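Local coordinates for UPF0131 protein ykqA (Bacillus subtilis, PDB 2QIK) that is a putative gamma-glutamylcyclotransferase that probably acts as an acyltransferase on gamma-glutamyl amines, though its true substrate is not established, at residues A[169-173]-A[174-178]; A[242-245]-A[246-249]; A[260-263]-A[264-268]; A[268-271]-A[272-276]. All coordinates share one frame; numbering follows the deposited sequence. Where two conformers were deposited one is given.

Contact 1: A[169-173]-A[174-178]; sequences LKRED and GSRAD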
ATOM      1  N   LEU A 169      -8.819  11.596   0.503  1.00 10.17           N
ATOM      2  CA  LEU A 169     -10.055  11.054  -0.098  1.00 10.71           C
ATOM      3  C   LEU A 169     -11.118  12.095   0.053  1.00 13.21           C
ATOM      4  O   LEU A 169     -11.457  12.459   1.166  1.00 15.49           O
ATOM      5  CB  LEU A 169     -10.504   9.759   0.586  1.00 10.90           C
ATOM      6  CG  LEU A 169     -11.705   9.140  -0.094  1.00 11.10           C
ATOM      7  CD1 LEU A 169     -11.382   8.467  -1.342  1.00 13.44           C
ATOM      8  CD2 LEU A 169     -12.366   8.144   0.870  1.00 15.72           C
ATOM      9  N   LYS A 170     -11.638  12.593  -1.048  1.00 14.47           N
ATOM     10  CA  LYS A 170     -12.655  13.622  -0.918  1.00 17.75           C
ATOM     11  C   LYS A 170     -14.068  13.012  -0.921  1.00 17.75           C
ATOM     12  O   LYS A 170     -14.474  12.273  -1.807  1.00 21.75           O
ATOM     13  CB  LYS A 170     -12.391  14.684  -1.952  1.00 20.97           C
ATOM     14  CG  LYS A 170     -13.404  15.812  -1.949  1.00 24.59           C
ATOM     15  CD  LYS A 170     -14.690  15.349  -2.626  1.00 28.80           C
ATOM     16  CE  LYS A 170     -14.533  14.735  -4.008  1.00 31.90           C
ATOM     17  NZ  LYS A 170     -13.836  15.743  -4.845  1.00 36.23           N
ATOM     18  N   ARG A 171     -14.804  13.381   0.104  1.00 17.81           N
ATOM     19  CA  ARG A 171     -16.209  13.020   0.223  1.00 17.83           C
ATOM     20  C   ARG A 171     -16.999  14.304   0.440  1.00 20.72           C
ATOM     21  O   ARG A 171     -16.474  15.387   0.687  1.00 19.66           O
ATOM     22  CB  ARG A 171     -16.433  12.039   1.386  1.00 20.03           C
ATOM     23  CG  ARG A 171     -15.701  10.715   1.260  1.00 23.63           C
ATOM     24  CD  ARG A 171     -15.890  10.038  -0.017  1.00 32.40           C
ATOM     25  NE  ARG A 171     -16.183   8.617   0.151  1.00 33.78           N
ATOM     26  CZ  ARG A 171     -15.995   7.705  -0.785  1.00 31.46           C
ATOM     27  NH1 ARG A 171     -15.456   8.053  -1.935  1.00 29.80           N
ATOM     28  NH2 ARG A 171     -16.293   6.433  -0.545  1.00 34.38           N
ATOM     29  N   GLU A 172     -18.306  14.151   0.358  1.00 21.43           N
ATOM     30  CA  GLU A 172     -19.156  15.331   0.453  1.00 23.29           C
ATOM     31  C   GLU A 172     -19.047  16.002   1.807  1.00 22.43           C
ATOM     32  O   GLU A 172     -19.118  17.262   1.867  1.00 25.26           O
ATOM     33  CB  GLU A 172     -20.606  14.977   0.035  1.00 25.01           C
ATOM     34  CG  GLU A 172     -20.725  14.461  -1.413  1.00 29.20           C
ATOM     35  CD  GLU A 172     -22.123  13.925  -1.798  1.00 30.41           C
ATOM     36  OE1 GLU A 172     -22.805  14.499  -2.729  1.00 36.93           O
ATOM     37  OE2 GLU A 172     -22.576  12.894  -1.195  1.00 38.01           O
ATOM     38  N   ASP A 173     -18.832  15.235   2.888  1.00 20.04           N
ATOM     39  CA  ASP A 173     -18.809  15.772   4.244  1.00 19.88           C
ATOM     40  C   ASP A 173     -17.406  16.120   4.739  1.00 19.32           C
ATOM     41  O   ASP A 173     -17.242  16.570   5.844  1.00 19.81           O
ATOM     42  CB  ASP A 173     -19.514  14.819   5.210  1.00 20.44           C
ATOM     43  CG  ASP A 173     -18.837  13.488   5.318  1.00 22.55           C
ATOM     44  OD1 ASP A 173     -19.200  12.664   6.192  1.00 25.70           O
ATOM     45  OD2 ASP A 173     -17.932  13.145   4.549  1.00 25.92           O
ATOM     46  N   GLY A 174     -16.415  16.051   3.888  1.00 16.78           N
ATOM     47  CA  GLY A 174     -15.059  16.182   4.306  1.00 14.78           C
ATOM     48  C   GLY A 174     -14.197  15.050   3.792  1.00 13.89           C
ATOM     49  O   GLY A 174     -14.661  14.174   3.088  1.00 18.07           O
ATOM     50  N   SER A 175     -12.968  15.017   4.205  1.00 12.90           N
ATOM     51  CA  SER A 175     -11.984  14.052   3.760  0.50 11.17           C
ATOM     52  C   SER A 175     -11.970  12.756   4.590  1.00 12.25           C
ATOM     53  O   SER A 175     -12.600  12.660   5.671  1.00 16.03           O
ATOM     54  CB  SER A 175     -10.630  14.669   3.959  0.50 10.62           C
ATOM     55  OG  SER A 175     -10.419  14.897   5.318  0.50  7.79           O
ATOM     56  N   ARG A 176     -11.351  11.718   4.036  1.00 10.75           N
ATOM     57  CA  ARG A 176     -10.904  10.558   4.810  1.00 10.00           C
ATOM     58  C   ARG A 176      -9.393  10.416   4.670  1.00  9.14           C
ATOM     59  O   ARG A 176      -8.774  10.982   3.770  1.00  9.75           O
ATOM     60  CB  ARG A 176     -11.628   9.279   4.384  1.00 10.67           C
ATOM     61  CG  ARG A 176     -13.170   9.422   4.431  1.00 11.86           C
ATOM     62  CD  ARG A 176     -13.703   9.549   5.773  1.00 13.38           C
ATOM     63  NE  ARG A 176     -15.140   9.499   5.827  1.00 17.39           N
ATOM     64  CZ  ARG A 176     -15.947  10.501   5.579  1.00 17.89           C
ATOM     65  NH1 ARG A 176     -15.511  11.653   5.184  1.00 16.53           N
ATOM     66  NH2 ARG A 176     -17.271  10.323   5.666  1.00 21.30           N
ATOM     67  N   ALA A 177      -8.812   9.641   5.557  1.00  8.90           N
ATOM     68  CA  ALA A 177      -7.393   9.471   5.693  1.00  8.64           C
ATOM     69  C   ALA A 177      -6.754   8.603   4.614  1.00  7.53           C
ATOM     70  O   ALA A 177      -7.391   7.788   3.987  1.00  9.01           O
ATOM     71  CB  ALA A 177      -7.044   8.946   7.035  1.00  9.40           C
ATOM     72  N   ASP A 178      -5.469   8.755   4.524  1.00  7.72           N
ATOM     73  CA  ASP A 178      -4.593   8.147   3.531  1.00  7.88           C
ATOM     74  C   ASP A 178      -3.185   8.199   4.086  1.00  7.73           C
ATOM     75  O   ASP A 178      -2.939   8.913   5.056  1.00  8.49           O
ATOM     76  CB  ASP A 178      -4.633   8.915   2.207  1.00  8.35           C
ATOM     77  CG  ASP A 178      -3.943   8.251   1.049  1.00  9.06           C
ATOM     78  OD1 ASP A 178      -3.806   6.983   1.024  1.00  8.53           O
ATOM     79  OD2 ASP A 178      -3.655   8.979   0.060  1.00  9.42           O
TER
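R176 reaches back along the hairpin and grips the carboxylate of D173 end-on with its two terminal nitrogens. NH1 of R176 stands 2.9 Å from OD2 of D173; OD2 lies close to the guanidinium plane, whereas NH1 meets it on the syn side, 31° out of the carboxylate plane. NH2 of R176 bonds both OD1 and OD2 of D173, each on its syn lone pair. The carboxylate is twisted against the guanidinium, their planes 42° apart, and OD2 takes two donors. NH1 has a second acceptor, the carbonyl O of S175, 3.1 Å away and met from above the carbonyl plane. Over one face of the guanidinium lies CG of R171, and further from the turn CD2 of L169 packs 3.8 Å from CB of R176.

These residues belong to a two-strand antiparallel hairpin, 164-171 with 174-180, closed by a type I turn from R171 to G174. R176 N donates to L169 O at 3.0 Å, and the R171-G174 pair exchanges two longer bonds next to the turn. G174 has a positive phi, where a CB would collide with the carbonyl of D173. At D173, a chi1 of 63° tucks CG in over the backbone and swings the carboxylate from the turn toward R176. Further out, the guanidinium makes a cation-pi contact with Y247, and P244 and H246 touch both D173 and R176.

Contact 2: A[242-245]-A[246-249]; sequences APPQ and HYQI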
ATOM      1  N   ALA A 242     -10.356  19.135   5.554  1.00 14.09           N
ATOM      2  CA  ALA A 242     -10.607  18.630   6.874  1.00 13.68           C
ATOM      3  C   ALA A 242     -11.555  17.414   6.883  1.00 13.36           C
ATOM      4  O   ALA A 242     -12.505  17.349   6.093  1.00 13.96           O
ATOM      5  CB  ALA A 242     -11.210  19.706   7.758  1.00 14.24           C
ATOM      6  N   PRO A 243     -11.299  16.489   7.800  1.00 12.62           N
ATOM      7  CA  PRO A 243     -12.224  15.385   7.973  1.00 12.92           C
ATOM      8  C   PRO A 243     -13.515  15.850   8.700  1.00 14.55           C
ATOM      9  O   PRO A 243     -13.525  16.880   9.397  1.00 15.06           O
ATOM     10  CB  PRO A 243     -11.450  14.408   8.893  1.00 13.21           C
ATOM     11  CG  PRO A 243     -10.505  15.278   9.673  1.00 12.90           C
ATOM     12  CD  PRO A 243     -10.138  16.393   8.714  1.00 13.47           C
ATOM     13  N   PRO A 244     -14.614  15.135   8.502  1.00 14.27           N
ATOM     14  CA  PRO A 244     -15.806  15.500   9.265  1.00 14.69           C
ATOM     15  C   PRO A 244     -15.592  15.134  10.738  1.00 14.42           C
ATOM     16  O   PRO A 244     -14.797  14.287  11.086  1.00 13.74           O
ATOM     17  CB  PRO A 244     -16.910  14.671   8.614  1.00 16.00           C
ATOM     18  CG  PRO A 244     -16.201  13.555   8.029  1.00 16.32           C
ATOM     19  CD  PRO A 244     -14.832  13.942   7.692  1.00 15.28           C
ATOM     20  N   GLN A 245     -16.370  15.761  11.628  1.00 18.03           N
ATOM     21  CA  GLN A 245     -16.113  15.680  13.040  1.00 19.30           C
ATOM     22  C   GLN A 245     -16.231  14.300  13.637  1.00 17.94           C
ATOM     23  O   GLN A 245     -15.451  13.924  14.444  1.00 17.55           O
ATOM     24  CB  GLN A 245     -17.123  16.617  13.785  1.00 21.41           C
ATOM     25  CG  GLN A 245     -17.141  16.759  15.311  1.00 26.10           C
ATOM     26  CD  GLN A 245     -17.996  17.974  15.746  1.00 30.08           C
ATOM     27  OE1 GLN A 245     -18.736  17.897  16.737  1.00 41.96           O
ATOM     28  NE2 GLN A 245     -17.890  19.108  14.989  1.00 35.34           N
ATOM     29  N   HIS A 246     -17.250  13.572  13.268  1.00 18.21           N
ATOM     30  CA  HIS A 246     -17.545  12.252  13.806  1.00 19.41           C
ATOM     31  C   HIS A 246     -16.337  11.335  13.533  1.00 18.16           C
ATOM     32  O   HIS A 246     -15.766  10.698  14.489  1.00 19.74           O
ATOM     33  CB  HIS A 246     -18.896  11.821  13.121  1.00 22.57           C
ATOM     34  CG  HIS A 246     -18.751  11.260  11.711  1.00 27.90           C
ATOM     35  ND1 HIS A 246     -18.412  12.027  10.614  1.00 30.93           N
ATOM     36  CD2 HIS A 246     -18.826   9.982  11.238  1.00 31.91           C
ATOM     37  CE1 HIS A 246     -18.322  11.274   9.537  1.00 32.51           C
ATOM     38  NE2 HIS A 246     -18.565  10.028   9.882  1.00 30.89           N
ATOM     39  N   TYR A 247     -15.904  11.328  12.265  1.00 15.91           N
ATOM     40  CA  TYR A 247     -14.714  10.566  11.778  1.00 15.59           C
ATOM     41  C   TYR A 247     -13.429  11.032  12.468  1.00 13.11           C
ATOM     42  O   TYR A 247     -12.666  10.225  12.908  1.00 13.04           O
ATOM     43  CB  TYR A 247     -14.622  10.721  10.283  1.00 14.03           C
ATOM     44  CG  TYR A 247     -13.442  10.051   9.617  1.00 12.73           C
ATOM     45  CD1 TYR A 247     -13.374   8.674   9.456  1.00 13.19           C
ATOM     46  CD2 TYR A 247     -12.399  10.814   9.157  1.00 14.02           C
ATOM     47  CE1 TYR A 247     -12.256   8.094   8.839  1.00 12.79           C
ATOM     48  CE2 TYR A 247     -11.316  10.278   8.563  1.00 12.92           C
ATOM     49  CZ  TYR A 247     -11.235   8.912   8.414  1.00 11.88           C
ATOM     50  OH  TYR A 247     -10.132   8.421   7.806  1.00 13.33           O
ATOM     51  N   GLN A 248     -13.227  12.358  12.590  1.00 13.58           N
ATOM     52  CA  GLN A 248     -12.058  12.838  13.272  1.00 12.09           C
ATOM     53  C   GLN A 248     -12.006  12.366  14.711  1.00 14.01           C
ATOM     54  O   GLN A 248     -10.950  11.984  15.245  1.00 13.14           O
ATOM     55  CB  GLN A 248     -11.998  14.356  13.246  1.00 13.00           C
ATOM     56  CG  GLN A 248     -10.857  14.902  14.058  1.00 13.95           C
ATOM     57  CD  GLN A 248     -10.508  16.392  13.864  1.00 14.04           C
ATOM     58  OE1 GLN A 248      -9.749  17.002  14.708  1.00 17.54           O
ATOM     59  NE2 GLN A 248     -10.975  16.942  12.801  1.00 13.59           N
ATOM     60  N   ILE A 249     -13.176  12.328  15.353  1.00 15.43           N
ATOM     61  CA  ILE A 249     -13.162  11.832  16.725  1.00 16.94           C
ATOM     62  C   ILE A 249     -12.722  10.383  16.825  1.00 16.07           C
ATOM     63  O   ILE A 249     -12.054  10.002  17.770  1.00 14.68           O
ATOM     64  CB  ILE A 249     -14.535  12.084  17.381  1.00 17.92           C
ATOM     65  CG1 ILE A 249     -14.839  13.585  17.544  1.00 21.29           C
ATOM     66  CG2 ILE A 249     -14.608  11.417  18.777  1.00 20.49           C
ATOM     67  CD1 ILE A 249     -16.335  13.899  17.821  1.00 23.30           C
TER
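Two prolines, P243 and P244, pack against the side chains that open helix 245-258. Among the apolar contacts, CB of P243 approaches the ring of Y247 at its edge, near the ring plane, 3.7 Å from CD2. CG of P244 touches two helix residues, lying 3.5 Å from CE1 of H246 and 4.0 Å from CB of Y247. The imidazole reaches the proline because chi1 of H246, 81°, tucks the ring against the backbone and folds it back toward the helix start. CB of Y247 in turn lies over one face of that imidazole, offset toward its rim. On another side of the helix, Q245 and I249 run side by side in the same direction, CG of Q245 being 3.9 Å from CD1 of I249.

The polar contacts are those of a first helical turn. P244 occupies the N-cap position, and its carbonyl O receives Q248 N at 2.9 Å, nearly along the C=O axis. One residue on, I249 N donates to Q245 O, also at 2.9 Å.

Beyond the turn, the Y247 hydroxyl is hydrogen-bonded to A177 N of strand 174-180. P243 sits against the same strand, on S175, and on the other side of the segment A242 bonds P275, just after helix 261-273, placing these residues between the hairpin and the last helix.

Contact 3: A[260-263]-A[264-268]; sequences SPEF and TEKLK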
ATOM      1  N   SER A 260       2.129   7.587  20.037  1.00 13.89           N
ATOM      2  CA  SER A 260       2.904   8.449  20.928  1.00 14.12           C
ATOM      3  C   SER A 260       2.143   9.776  21.127  1.00 16.20           C
ATOM      4  O   SER A 260       1.524  10.277  20.220  1.00 15.41           O
ATOM      5  CB  SER A 260       4.327   8.696  20.410  1.00 15.53           C
ATOM      6  OG  SER A 260       4.382   9.487  19.241  1.00 15.87           O
ATOM      7  N   PRO A 261       2.210  10.366  22.325  1.00 16.15           N
ATOM      8  CA  PRO A 261       1.630  11.673  22.545  1.00 16.00           C
ATOM      9  C   PRO A 261       2.123  12.739  21.527  1.00 14.55           C
ATOM     10  O   PRO A 261       1.329  13.501  21.079  1.00 15.35           O
ATOM     11  CB  PRO A 261       1.990  11.964  24.019  1.00 17.24           C
ATOM     12  CG  PRO A 261       2.428  10.722  24.587  1.00 20.71           C
ATOM     13  CD  PRO A 261       2.825   9.799  23.556  1.00 16.84           C
ATOM     14  N   GLU A 262       3.399  12.740  21.151  1.00 15.29           N
ATOM     15  CA  GLU A 262       3.938  13.789  20.267  1.00 16.00           C
ATOM     16  C   GLU A 262       3.284  13.588  18.904  1.00 13.46           C
ATOM     17  O   GLU A 262       2.891  14.563  18.262  1.00 13.68           O
ATOM     18  CB  GLU A 262       5.471  13.771  20.079  1.00 16.56           C
ATOM     19  CG  GLU A 262       6.115  14.837  19.091  1.00 21.63           C
ATOM     20  CD  GLU A 262       6.083  16.346  19.516  1.00 27.67           C
ATOM     21  OE1 GLU A 262       6.420  17.336  18.691  1.00 26.27           O
ATOM     22  OE2 GLU A 262       5.749  16.596  20.707  1.00 29.15           O
ATOM     23  N   PHE A 263       3.141  12.345  18.484  1.00 11.68           N
ATOM     24  CA  PHE A 263       2.538  12.118  17.159  1.00 11.91           C
ATOM     25  C   PHE A 263       1.086  12.441  17.165  1.00 11.36           C
ATOM     26  O   PHE A 263       0.597  13.101  16.246  1.00 11.78           O
ATOM     27  CB  PHE A 263       2.734  10.678  16.697  1.00 11.90           C
ATOM     28  CG  PHE A 263       2.093  10.432  15.384  1.00 12.29           C
ATOM     29  CD1 PHE A 263       2.722  10.830  14.229  1.00 13.59           C
ATOM     30  CD2 PHE A 263       0.831   9.845  15.302  1.00 11.71           C
ATOM     31  CE1 PHE A 263       2.071  10.698  13.000  1.00 14.58           C
ATOM     32  CE2 PHE A 263       0.216   9.733  14.077  1.00 12.06           C
ATOM     33  CZ  PHE A 263       0.850  10.143  12.947  1.00 14.66           C
ATOM     34  N   THR A 264       0.370  12.058  18.220  1.00 10.98           N
ATOM     35  CA  THR A 264      -1.040  12.340  18.309  1.00 11.88           C
ATOM     36  C   THR A 264      -1.313  13.802  18.298  1.00 11.99           C
ATOM     37  O   THR A 264      -2.209  14.286  17.611  1.00 11.45           O
ATOM     38  CB  THR A 264      -1.619  11.678  19.570  1.00 12.92           C
ATOM     39  OG1 THR A 264      -1.516  10.268  19.442  1.00 15.40           O
ATOM     40  CG2 THR A 264      -3.057  12.062  19.803  1.00 13.54           C
ATOM     41  N   GLU A 265      -0.452  14.561  18.983  1.00 12.01           N
ATOM     42  CA  GLU A 265      -0.622  16.002  18.970  1.00 12.91           C
ATOM     43  C   GLU A 265      -0.419  16.615  17.603  1.00 13.01           C
ATOM     44  O   GLU A 265      -1.166  17.512  17.176  1.00 13.26           O
ATOM     45  CB  GLU A 265       0.396  16.633  19.928  1.00 13.84           C
ATOM     46  CG  GLU A 265       0.355  18.122  19.808  1.00 17.69           C
ATOM     47  CD  GLU A 265       1.383  18.793  20.694  1.00 17.64           C
ATOM     48  OE1 GLU A 265       1.001  19.897  21.165  1.00 30.47           O
ATOM     49  OE2 GLU A 265       2.493  18.305  20.951  1.00 18.37           O
ATOM     50  N   LYS A 266       0.620  16.172  16.896  1.00 12.86           N
ATOM     51  CA  LYS A 266       0.852  16.583  15.530  1.00 13.28           C
ATOM     52  C   LYS A 266      -0.299  16.268  14.599  1.00 13.28           C
ATOM     53  O   LYS A 266      -0.651  17.084  13.762  1.00 14.67           O
ATOM     54  CB  LYS A 266       2.110  15.928  15.025  1.00 17.28           C
ATOM     55  CG  LYS A 266       3.332  16.651  15.339  1.00 21.60           C
ATOM     56  CD  LYS A 266       4.470  16.116  14.365  1.00 21.95           C
ATOM     57  CE  LYS A 266       5.770  16.715  14.768  1.00 23.99           C
ATOM     58  NZ  LYS A 266       6.907  16.515  13.699  1.00 22.90           N
ATOM     59  N   LEU A 267      -0.841  15.063  14.717  1.00 11.84           N
ATOM     60  CA  LEU A 267      -1.921  14.612  13.855  1.00 12.19           C
ATOM     61  C   LEU A 267      -3.187  15.462  14.093  1.00 11.90           C
ATOM     62  O   LEU A 267      -3.828  15.883  13.159  1.00 12.64           O
ATOM     63  CB  LEU A 267      -2.180  13.107  14.060  1.00 11.53           C
ATOM     64  CG  LEU A 267      -3.327  12.501  13.186  1.00 12.79           C
ATOM     65  CD1 LEU A 267      -3.113  12.585  11.693  1.00 16.62           C
ATOM     66  CD2 LEU A 267      -3.504  11.082  13.572  1.00 15.33           C
ATOM     67  N   LYS A 268      -3.512  15.690  15.373  1.00 12.18           N
ATOM     68  CA  LYS A 268      -4.617  16.542  15.725  1.00 12.70           C
ATOM     69  C   LYS A 268      -4.394  17.938  15.145  1.00 12.42           C
ATOM     70  O   LYS A 268      -5.311  18.515  14.580  1.00 14.14           O
ATOM     71  CB  LYS A 268      -4.834  16.611  17.240  1.00 13.71           C
ATOM     72  CG  LYS A 268      -5.470  15.382  17.791  1.00 14.84           C
ATOM     73  CD  LYS A 268      -5.565  15.422  19.357  1.00 16.75           C
ATOM     74  CE  LYS A 268      -6.276  14.198  19.988  1.00 18.16           C
ATOM     75  NZ  LYS A 268      -6.275  14.208  21.491  1.00 23.15           N
TER
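F263 and L267 meet one helical turn apart, their side chains set at a slant to each other, with CE2 of the ring 4.0 Å from CD2 of the leucine. F263 has its CG trans to N (chi1 178°), which carries the phenyl ring along the helix toward L267. The phenyl ring continues onto T186 and E187 of strand 185-193, and L267 onto I251 of the preceding helix and F167.

On the exposed side, the carboxylates of E262 and E265 are turned almost perpendicular, their planes 84° apart, with the two OE2 atoms separated by 3.7 Å. K266 passes E262 obliquely, the aliphatic CE lying 4.0 Å from OE1.

At the N-terminus of helix 261-273, S260 is the N-cap: its OG accepts F263 N at 3.2 Å and is also bonded to E187. The carbonyl of S260 takes T264 N at 2.9 Å, and L267 N donates to F263 O at the same distance.

Chemically, the turn pairs an apolar flank with an acidic one. The close glutamates probably raise each other's proton affinity, an effect that the nearby K266 ammonium, 5.1 Å from E262 OE1 at NZ, may partly offset.

Contact 4: A[268-271]-A[272-276]; sequences KRHM and NSLPK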
ATOM      1  N   LYS A 268      -3.512  15.690  15.373  1.00 12.18           N
ATOM      2  CA  LYS A 268      -4.617  16.542  15.725  1.00 12.70           C
ATOM      3  C   LYS A 268      -4.394  17.938  15.145  1.00 12.42           C
ATOM      4  O   LYS A 268      -5.311  18.515  14.580  1.00 14.14           O
ATOM      5  CB  LYS A 268      -4.834  16.611  17.240  1.00 13.71           C
ATOM      6  CG  LYS A 268      -5.470  15.382  17.791  1.00 14.84           C
ATOM      7  CD  LYS A 268      -5.565  15.422  19.357  1.00 16.75           C
ATOM      8  CE  LYS A 268      -6.276  14.198  19.988  1.00 18.16           C
ATOM      9  NZ  LYS A 268      -6.275  14.208  21.491  1.00 23.15           N
ATOM     10  N   ARG A 269      -3.200  18.515  15.320  1.00 13.30           N
ATOM     11  CA  ARG A 269      -2.998  19.843  14.827  1.00 14.81           C
ATOM     12  C   ARG A 269      -3.157  19.885  13.283  1.00 14.42           C
ATOM     13  O   ARG A 269      -3.715  20.820  12.690  1.00 15.28           O
ATOM     14  CB  ARG A 269      -1.570  20.353  15.178  1.00 15.19           C
ATOM     15  CG  ARG A 269      -1.185  20.859  16.650  1.00 19.56           C
ATOM     16  CD  ARG A 269       0.410  21.457  16.953  1.00 21.73           C
ATOM     17  NE  ARG A 269       0.203  22.857  17.144  1.00 37.91           N
ATOM     18  CZ  ARG A 269      -0.341  23.705  16.250  1.00 43.70           C
ATOM     19  NH1 ARG A 269      -0.489  25.009  16.566  1.00 46.12           N
ATOM     20  NH2 ARG A 269      -0.708  23.294  15.036  1.00 46.98           N
ATOM     21  N   HIS A 270      -2.675  18.819  12.599  1.00 13.03           N
ATOM     22  CA  HIS A 270      -2.819  18.756  11.163  1.00 13.16           C
ATOM     23  C   HIS A 270      -4.272  18.716  10.764  1.00 13.27           C
ATOM     24  O   HIS A 270      -4.670  19.465   9.863  1.00 13.12           O
ATOM     25  CB  HIS A 270      -2.064  17.544  10.611  1.00 13.91           C
ATOM     26  CG  HIS A 270      -2.126  17.418   9.140  1.00 13.54           C
ATOM     27  ND1 HIS A 270      -1.467  18.302   8.304  1.00 18.23           N
ATOM     28  CD2 HIS A 270      -2.762  16.529   8.361  1.00 13.61           C
ATOM     29  CE1 HIS A 270      -1.741  17.973   7.061  1.00 16.40           C
ATOM     30  NE2 HIS A 270      -2.519  16.891   7.057  1.00 14.22           N
HETATM   31  N   MSE A 271      -5.046  17.803  11.342  1.00 12.50           N
HETATM   32  CA  MSE A 271      -6.463  17.716  11.024  1.00 13.22           C
HETATM   33  C   MSE A 271      -7.176  19.045  11.252  1.00 13.91           C
HETATM   34  O   MSE A 271      -8.008  19.452  10.476  1.00 15.37           O
HETATM   35  CB  MSE A 271      -7.125  16.627  11.825  1.00 13.05           C
HETATM   36  CG  MSE A 271      -6.644  15.216  11.450  1.00 12.76           C
HETATM   37 SE   MSE A 271      -7.571  13.761  12.222  1.00 21.02          SE
HETATM   38  CE  MSE A 271      -7.132  14.071  13.987  1.00 12.91           C
ATOM     39  N   ASN A 272      -6.867  19.696  12.350  1.00 14.51           N
ATOM     40  CA  ASN A 272      -7.561  20.941  12.735  1.00 14.50           C
ATOM     41  C   ASN A 272      -7.116  22.131  11.890  1.00 16.23           C
ATOM     42  O   ASN A 272      -7.784  23.165  11.901  1.00 18.70           O
ATOM     43  CB  ASN A 272      -7.385  21.237  14.236  1.00 14.06           C
ATOM     44  CG  ASN A 272      -8.080  20.304  15.118  1.00 16.60           C
ATOM     45  OD1 ASN A 272      -7.578  19.955  16.249  1.00 20.65           O
ATOM     46  ND2 ASN A 272      -9.239  19.856  14.681  1.00 16.54           N
ATOM     47  N   SER A 273      -6.004  22.030  11.173  1.00 16.72           N
ATOM     48  CA  SER A 273      -5.420  23.105  10.377  1.00 17.91           C
ATOM     49  C   SER A 273      -5.990  23.114   8.959  1.00 16.97           C
ATOM     50  O   SER A 273      -5.873  24.084   8.211  1.00 17.91           O
ATOM     51  CB  SER A 273      -3.877  22.968  10.358  1.00 19.94           C
ATOM     52  OG  SER A 273      -3.292  24.114   9.818  1.00 32.15           O
ATOM     53  N   LEU A 274      -6.578  22.000   8.554  1.00 13.92           N
ATOM     54  CA  LEU A 274      -7.026  21.879   7.193  1.00 15.07           C
ATOM     55  C   LEU A 274      -8.265  22.737   6.892  1.00 14.17           C
ATOM     56  O   LEU A 274      -9.143  22.873   7.745  1.00 15.77           O
ATOM     57  CB  LEU A 274      -7.296  20.381   6.920  1.00 14.34           C
ATOM     58  CG  LEU A 274      -6.065  19.444   6.884  1.00 13.79           C
ATOM     59  CD1 LEU A 274      -6.529  18.031   6.767  1.00 14.64           C
ATOM     60  CD2 LEU A 274      -5.114  19.806   5.769  1.00 16.64           C
ATOM     61  N   PRO A 275      -8.363  23.205   5.650  1.00 16.69           N
ATOM     62  CA  PRO A 275      -9.559  23.955   5.256  1.00 16.30           C
ATOM     63  C   PRO A 275     -10.739  23.021   5.166  1.00 17.54           C
ATOM     64  O   PRO A 275     -10.596  21.849   4.833  1.00 17.61           O
ATOM     65  CB  PRO A 275      -9.203  24.500   3.873  1.00 17.79           C
ATOM     66  CG  PRO A 275      -8.198  23.564   3.378  1.00 18.86           C
ATOM     67  CD  PRO A 275      -7.393  23.009   4.554  1.00 16.22           C
ATOM     68  N   LYS A 276     -11.923  23.533   5.370  1.00 18.30           N
ATOM     69  CA  LYS A 276     -13.114  22.747   5.210  1.00 22.12           C
ATOM     70  C   LYS A 276     -13.331  22.551   3.719  1.00 25.77           C
ATOM     71  O   LYS A 276     -13.000  23.417   2.878  1.00 27.43           O
ATOM     72  CB  LYS A 276     -14.316  23.441   5.872  1.00 23.08           C
ATOM     73  CG  LYS A 276     -15.436  22.469   6.172  1.00 30.04           C
ATOM     74  CD  LYS A 276     -16.812  22.967   5.873  1.00 34.18           C
ATOM     75  CE  LYS A 276     -17.827  21.925   6.161  1.00 33.03           C
ATOM     76  NZ  LYS A 276     -17.560  21.194   7.460  1.00 37.66           N
TER
HETATM   77  O   HOH W   1      -9.745  21.819   9.938  1.00 29.47           O
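The carbonyl O of H270 is held by two amides where helix 261-273 ends. S273 N, 3.2 Å from H270 O, comes from well above the carbonyl plane, and L274 N adds a weak bond to the same oxygen. The second weak bond of L274 N goes to M271 O. Just before this, N272 N still makes a regular bond to the carbonyl four residues back, K268 O, at 3.0 Å.

A water bridges the helix end, donating to M271 O at 3.0 Å; it also approaches L274 O, in the extended segment that follows, but at a separation so short that this second bond is doubtful in detail. The side chain of L274 folds back over this terminus: chi1 of -68° sets CG beside its own backbone N, and CG comes 3.3 Å from H270 O. CG also lies over one face of the H270 imidazole, and CD2 is 4.1 Å from CE1 of that ring. The two side chains run at a slant to each other, and NE2 of H270 is engaged by E240.

The side chain of N272 curls back along its own turn, CB being 3.4 Å from K268 O. M271, a selenomethionine, packs on Q248, I251 and E252 of helix 245-258 and on F167, while L274 also touches F167 and A242. K268 sends its ammonium to a salt bridge with E256.

For H270 O and M271 O, the helix end thus replaces single straight amide bonds with a divided, partly weak set, supplemented at M271 O by a water and at H270 O by the packing of a leucine methine.

Contact 1, on hairpin 164-171/174-180, comes first along the chain, followed by contact 2 at the start of helix 245-258 and then contacts 3 and 4 at successive parts of helix 261-273, where they share K268. Contacts 1 and 2 touch, their centres about 9 Å apart, in part through S175 N to A242 O. Contact 2 also touches contact 4, about 10 Å between centres. Segment 242-245 therefore joins the hairpin to the chain leaving the last helix. Contact 3 stands apart at the other end of that helix, about 20 Å from contact 1, centre to centre. All four lie away from the substrate site inferred near the N-terminus.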